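Local coordinates for phosphohistidine phosphatase SixA (Escherichia coli, PDB 1UJC), which removes the phosphoryl group from phosphohistidine on the HPt domain of the ArcB sensor in the multistep His-Asp phosphorelay, at residues Glu78-Leu92 with Val105-Leu119. Sequence-based numbering, arbitrary orientation.
Sequences ELTPCGDVGLVSAYL and VISHLPLVGYLVAEL. With WO4 (tungstate(VI)ion), chain C.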
loop_
_atom_site.group_PDB
_atom_site.type_symbol
_atom_site.label_atom_id
_atom_site.label_comp_id
_atom_site.label_asym_id
_atom_site.label_seq_id
_atom_site.Cartn_x
_atom_site.Cartn_y
_atom_site.Cartn_z
ATOM N N GLU A 78 -3.492 12.246 -2.730
ATOM C CA GLU A 78 -3.566 12.172 -1.273
ATOM C C GLU A 78 -2.795 11.000 -0.679
ATOM O O GLU A 78 -2.866 10.765 0.523
ATOM C CB GLU A 78 -5.026 12.121 -0.815
ATOM C CG GLU A 78 -5.827 13.352 -1.197
ATOM C CD GLU A 78 -5.250 14.636 -0.616
ATOM O OE1 GLU A 78 -5.711 15.724 -1.028
ATOM O OE2 GLU A 78 -4.345 14.566 0.249
ATOM N N LEU A 79 -2.062 10.276 -1.521
ATOM C CA LEU A 79 -1.262 9.140 -1.065
ATOM C C LEU A 79 0.201 9.528 -0.874
ATOM O O LEU A 79 1.034 8.698 -0.508
ATOM C CB LEU A 79 -1.376 7.969 -2.050
ATOM C CG LEU A 79 -2.711 7.223 -1.983
ATOM C CD1 LEU A 79 -2.769 6.121 -3.030
ATOM C CD2 LEU A 79 -2.879 6.644 -0.588
ATOM N N THR A 80 0.512 10.793 -1.134
ATOM C CA THR A 80 1.870 11.292 -0.956
ATOM C C THR A 80 2.124 11.308 0.551
ATOM O O THR A 80 1.191 11.185 1.339
ATOM C CB THR A 80 2.022 12.724 -1.510
ATOM O OG1 THR A 80 1.048 13.580 -0.902
ATOM C CG2 THR A 80 1.844 12.737 -3.019
ATOM N N PRO A 81 3.389 11.454 0.968
ATOM C CA PRO A 81 3.724 11.480 2.393
ATOM C C PRO A 81 2.821 12.367 3.254
ATOM O O PRO A 81 2.459 11.987 4.367
ATOM C CB PRO A 81 5.171 11.960 2.388
ATOM C CG PRO A 81 5.709 11.308 1.156
ATOM C CD PRO A 81 4.608 11.559 0.145
ATOM N N CYS A 82 2.454 13.536 2.730
ATOM C CA CYS A 82 1.614 14.496 3.457
ATOM C C CYS A 82 0.126 14.387 3.130
ATOM O O CYS A 82 -0.664 15.267 3.484
ATOM C CB CYS A 82 2.078 15.921 3.149
ATOM S SG CYS A 82 3.825 16.210 3.458
ATOM N N GLY A 83 -0.245 13.308 2.456
ATOM C CA GLY A 83 -1.627 13.097 2.072
ATOM C C GLY A 83 -2.625 13.184 3.207
ATOM O O GLY A 83 -2.305 12.923 4.366
ATOM N N ASP A 84 -3.852 13.551 2.856
ATOM C CA ASP A 84 -4.930 13.684 3.825
ATOM C C ASP A 84 -5.547 12.309 4.081
ATOM O O ASP A 84 -6.305 11.796 3.252
ATOM C CB ASP A 84 -5.979 14.648 3.279
ATOM C CG ASP A 84 -7.044 14.976 4.293
ATOM O OD1 ASP A 84 -7.243 16.175 4.572
ATOM O OD2 ASP A 84 -7.679 14.040 4.813
ATOM N N VAL A 85 -5.216 11.713 5.222
ATOM C CA VAL A 85 -5.718 10.387 5.561
ATOM C C VAL A 85 -7.243 10.330 5.556
ATOM O O VAL A 85 -7.834 9.270 5.348
ATOM C CB VAL A 85 -5.192 9.921 6.942
ATOM C CG1 VAL A 85 -5.947 10.626 8.064
ATOM C CG2 VAL A 85 -5.323 8.416 7.066
ATOM N N GLY A 86 -7.877 11.474 5.781
ATOM C CA GLY A 86 -9.328 11.513 5.789
ATOM C C GLY A 86 -9.899 11.239 4.412
ATOM O O GLY A 86 -10.854 10.476 4.270
ATOM N N LEU A 87 -9.308 11.865 3.399
ATOM C CA LEU A 87 -9.759 11.695 2.025
ATOM C C LEU A 87 -9.432 10.290 1.521
ATOM O O LEU A 87 -10.181 9.716 0.740
ATOM C CB LEU A 87 -9.113 12.750 1.121
ATOM C CG LEU A 87 -9.502 14.214 1.367
ATOM C CD1 LEU A 87 -8.695 15.125 0.444
ATOM C CD2 LEU A 87 -10.995 14.403 1.127
ATOM N N VAL A 88 -8.310 9.737 1.969
ATOM C CA VAL A 88 -7.944 8.390 1.558
ATOM C C VAL A 88 -8.994 7.444 2.138
ATOM O O VAL A 88 -9.508 6.559 1.454
ATOM C CB VAL A 88 -6.551 7.994 2.093
ATOM C CG1 VAL A 88 -6.233 6.565 1.690
ATOM C CG2 VAL A 88 -5.495 8.949 1.544
ATOM N N SER A 89 -9.307 7.653 3.411
ATOM C CA SER A 89 -10.305 6.858 4.118
ATOM C C SER A 89 -11.656 6.901 3.397
ATOM O O SER A 89 -12.303 5.868 3.200
ATOM C CB SER A 89 -10.460 7.399 5.541
ATOM O OG SER A 89 -11.615 6.882 6.166
ATOM N N ALA A 90 -12.073 8.102 3.007
ATOM C CA ALA A 90 -13.343 8.285 2.310
ATOM C C ALA A 90 -13.333 7.640 0.923
ATOM O O ALA A 90 -14.345 7.103 0.470
ATOM C CB ALA A 90 -13.660 9.772 2.191
ATOM N N TYR A 91 -12.190 7.699 0.248
ATOM C CA TYR A 91 -12.061 7.111 -1.081
ATOM C C TYR A 91 -12.263 5.597 -0.928
ATOM O O TYR A 91 -12.988 4.972 -1.703
ATOM C CB TYR A 91 -10.665 7.415 -1.648
ATOM C CG TYR A 91 -10.485 7.158 -3.136
ATOM C CD1 TYR A 91 -10.483 8.213 -4.051
ATOM C CD2 TYR A 91 -10.267 5.867 -3.624
ATOM C CE1 TYR A 91 -10.261 7.991 -5.411
ATOM C CE2 TYR A 91 -10.045 5.636 -4.984
ATOM C CZ TYR A 91 -10.042 6.702 -5.869
ATOM O OH TYR A 91 -9.817 6.485 -7.213
ATOM N N LEU A 92 -11.630 5.019 0.089
ATOM C CA LEU A 92 -11.746 3.588 0.342
ATOM C C LEU A 92 -13.173 3.184 0.712
ATOM O O LEU A 92 -13.654 2.137 0.277
ATOM C CB LEU A 92 -10.766 3.160 1.442
ATOM C CG LEU A 92 -9.328 2.923 0.967
ATOM C CD1 LEU A 92 -8.374 2.840 2.155
ATOM C CD2 LEU A 92 -9.280 1.643 0.149
ATOM N N VAL A 105 -2.994 -0.618 -1.705
ATOM C CA VAL A 105 -2.600 0.787 -1.578
ATOM C C VAL A 105 -1.096 0.892 -1.338
ATOM O O VAL A 105 -0.584 0.372 -0.349
ATOM C CB VAL A 105 -3.327 1.465 -0.386
ATOM C CG1 VAL A 105 -2.946 2.943 -0.308
ATOM C CG2 VAL A 105 -4.831 1.305 -0.531
ATOM N N ILE A 106 -0.390 1.562 -2.244
ATOM C CA ILE A 106 1.053 1.724 -2.116
ATOM C C ILE A 106 1.329 3.182 -1.785
ATOM O O ILE A 106 0.982 4.075 -2.559
ATOM C CB ILE A 106 1.772 1.321 -3.420
ATOM C CG1 ILE A 106 1.540 -0.167 -3.697
ATOM C CG2 ILE A 106 3.256 1.596 -3.303
ATOM C CD1 ILE A 106 2.175 -0.664 -4.987
ATOM N N SER A 107 1.959 3.421 -0.637
ATOM C CA SER A 107 2.216 4.786 -0.199
ATOM C C SER A 107 3.532 4.995 0.546
ATOM O O SER A 107 4.529 4.330 0.270
ATOM C CB SER A 107 1.046 5.252 0.672
ATOM O OG SER A 107 1.104 6.640 0.935
ATOM N N HIS A 108 3.524 5.933 1.493
ATOM C CA HIS A 108 4.721 6.254 2.255
ATOM C C HIS A 108 4.436 6.512 3.725
ATOM O O HIS A 108 3.280 6.586 4.154
ATOM C CB HIS A 108 5.389 7.531 1.726
ATOM C CG HIS A 108 5.305 7.717 0.244
ATOM N ND1 HIS A 108 6.426 7.848 -0.549
ATOM C CD2 HIS A 108 4.242 7.853 -0.583
ATOM C CE1 HIS A 108 6.054 8.057 -1.799
ATOM N NE2 HIS A 108 4.735 8.064 -1.847
ATOM N N LEU A 109 5.518 6.640 4.487
ATOM C CA LEU A 109 5.422 6.991 5.896
ATOM C C LEU A 109 5.243 8.499 5.755
ATOM O O LEU A 109 5.754 9.095 4.810
ATOM C CB LEU A 109 6.738 6.739 6.634
ATOM C CG LEU A 109 7.337 5.344 6.806
ATOM C CD1 LEU A 109 8.710 5.489 7.453
ATOM C CD2 LEU A 109 6.431 4.482 7.655
ATOM N N PRO A 110 4.533 9.138 6.690
ATOM C CA PRO A 110 3.895 8.533 7.858
ATOM C C PRO A 110 2.449 8.150 7.558
ATOM O O PRO A 110 1.765 7.562 8.404
ATOM C CB PRO A 110 3.987 9.646 8.886
ATOM C CG PRO A 110 3.675 10.850 8.048
ATOM C CD PRO A 110 4.469 10.610 6.765
ATOM N N LEU A 111 1.999 8.479 6.349
ATOM C CA LEU A 111 0.629 8.202 5.928
ATOM C C LEU A 111 0.148 6.766 6.143
ATOM O O LEU A 111 -0.943 6.552 6.664
ATOM C CB LEU A 111 0.445 8.587 4.455
ATOM C CG LEU A 111 -0.926 8.312 3.823
ATOM C CD1 LEU A 111 -2.039 8.704 4.770
ATOM C CD2 LEU A 111 -1.033 9.080 2.514
ATOM N N VAL A 112 0.958 5.787 5.756
ATOM C CA VAL A 112 0.565 4.387 5.899
ATOM C C VAL A 112 0.209 4.021 7.334
ATOM O O VAL A 112 -0.764 3.304 7.573
ATOM C CB VAL A 112 1.666 3.438 5.372
ATOM C CG1 VAL A 112 1.829 3.627 3.872
ATOM C CG2 VAL A 112 2.978 3.704 6.089
ATOM N N GLY A 113 0.989 4.520 8.287
ATOM C CA GLY A 113 0.712 4.235 9.683
ATOM C C GLY A 113 -0.599 4.861 10.134
ATOM O O GLY A 113 -1.446 4.185 10.733
ATOM N N TYR A 114 -0.770 6.151 9.841
ATOM C CA TYR A 114 -1.979 6.878 10.219
ATOM C C TYR A 114 -3.216 6.318 9.525
ATOM O O TYR A 114 -4.309 6.318 10.093
ATOM C CB TYR A 114 -1.860 8.367 9.867
ATOM C CG TYR A 114 -0.681 9.073 10.487
ATOM C CD1 TYR A 114 -0.389 8.938 11.844
ATOM C CD2 TYR A 114 0.139 9.896 9.716
ATOM C CE1 TYR A 114 0.693 9.607 12.417
ATOM C CE2 TYR A 114 1.218 10.569 10.278
ATOM C CZ TYR A 114 1.490 10.421 11.629
ATOM O OH TYR A 114 2.547 11.115 12.184
ATOM N N LEU A 115 -3.041 5.853 8.292
ATOM C CA LEU A 115 -4.152 5.296 7.532
ATOM C C LEU A 115 -4.770 4.106 8.253
ATOM O O LEU A 115 -5.994 4.006 8.351
ATOM C CB LEU A 115 -3.688 4.871 6.135
ATOM C CG LEU A 115 -4.775 4.337 5.199
ATOM C CD1 LEU A 115 -5.900 5.356 5.061
ATOM C CD2 LEU A 115 -4.168 4.041 3.842
ATOM N N VAL A 116 -3.929 3.197 8.747
ATOM C CA VAL A 116 -4.427 2.031 9.468
ATOM C C VAL A 116 -5.222 2.456 10.702
ATOM O O VAL A 116 -6.302 1.929 10.960
ATOM C CB VAL A 116 -3.277 1.102 9.923
ATOM C CG1 VAL A 116 -3.825 -0.011 10.815
ATOM C CG2 VAL A 116 -2.586 0.499 8.714
ATOM N N ALA A 117 -4.681 3.405 11.463
ATOM C CA ALA A 117 -5.353 3.889 12.672
ATOM C C ALA A 117 -6.674 4.552 12.310
ATOM O O ALA A 117 -7.705 4.277 12.921
ATOM C CB ALA A 117 -4.458 4.876 13.415
ATOM N N GLU A 118 -6.631 5.428 11.309
ATOM C CA GLU A 118 -7.818 6.134 10.837
ATOM C C GLU A 118 -8.917 5.152 10.435
ATOM O O GLU A 118 -10.089 5.369 10.727
ATOM C CB GLU A 118 -7.450 7.018 9.644
ATOM C CG GLU A 118 -8.618 7.632 8.882
ATOM C CD GLU A 118 -9.372 8.673 9.680
ATOM O OE1 GLU A 118 -8.801 9.208 10.651
ATOM O OE2 GLU A 118 -10.535 8.969 9.321
ATOM N N LEU A 119 -8.530 4.072 9.762
ATOM C CA LEU A 119 -9.488 3.065 9.317
ATOM C C LEU A 119 -9.923 2.119 10.433
ATOM O O LEU A 119 -11.069 1.661 10.464
ATOM C CB LEU A 119 -8.882 2.235 8.179
ATOM C CG LEU A 119 -8.430 2.963 6.913
ATOM C CD1 LEU A 119 -7.630 2.004 6.048
ATOM C CD2 LEU A 119 -9.635 3.494 6.155
HETATM W W WO4 C . 9.315 6.978 2.539
HETATM O O1 WO4 C . 8.136 5.912 3.229
HETATM O O2 WO4 C . 8.661 7.748 1.131
HETATM O O3 WO4 C . 10.809 6.159 2.252
HETATM O O4 WO4 C . 9.650 8.235 3.680
#
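P81 lays its ring over one face of the H108 imidazole, a CH-pi contact with CD 3.9 Å from the ring centroid and 13° off the normal. At the imidazole edge, ND1 donates in plane to O2 of the tungstate (2.8 Å), while NE2 is hydrogen-bonded to S51 OG, so both ring nitrogens are tied down. L109 N gives the ion a second, nearly straight bond. One residue before H108, at the end of strand 105-107, S107 OG donates to L79 O at 2.5 Å; with OG anti to the backbone N (chi1 -169°), the hydroxyl reaches the carbonyl that closes the 3-10 segment 78-79. On the helices, V85 is a knob among L111, Y114, L115 and E118 where 85-92 and 111-119 cross at -56°, its CG2 3.4 Å from L115 CA. The V88 and L115 side chains cross at about a right angle, V88 CG1 touching L115 CD1. Replacing H108 with an alanine would probably leave tungstate O2 without this donor and strip P81 of the ring it covers. R7 and R55 also bond the tungstate, which probably mimics phosphate here, as expected of a histidine phosphatase superfamily pocket; the chemistry implies an oxyanion site whose imidazole is probably held in orientation by P81, S51 and the ion.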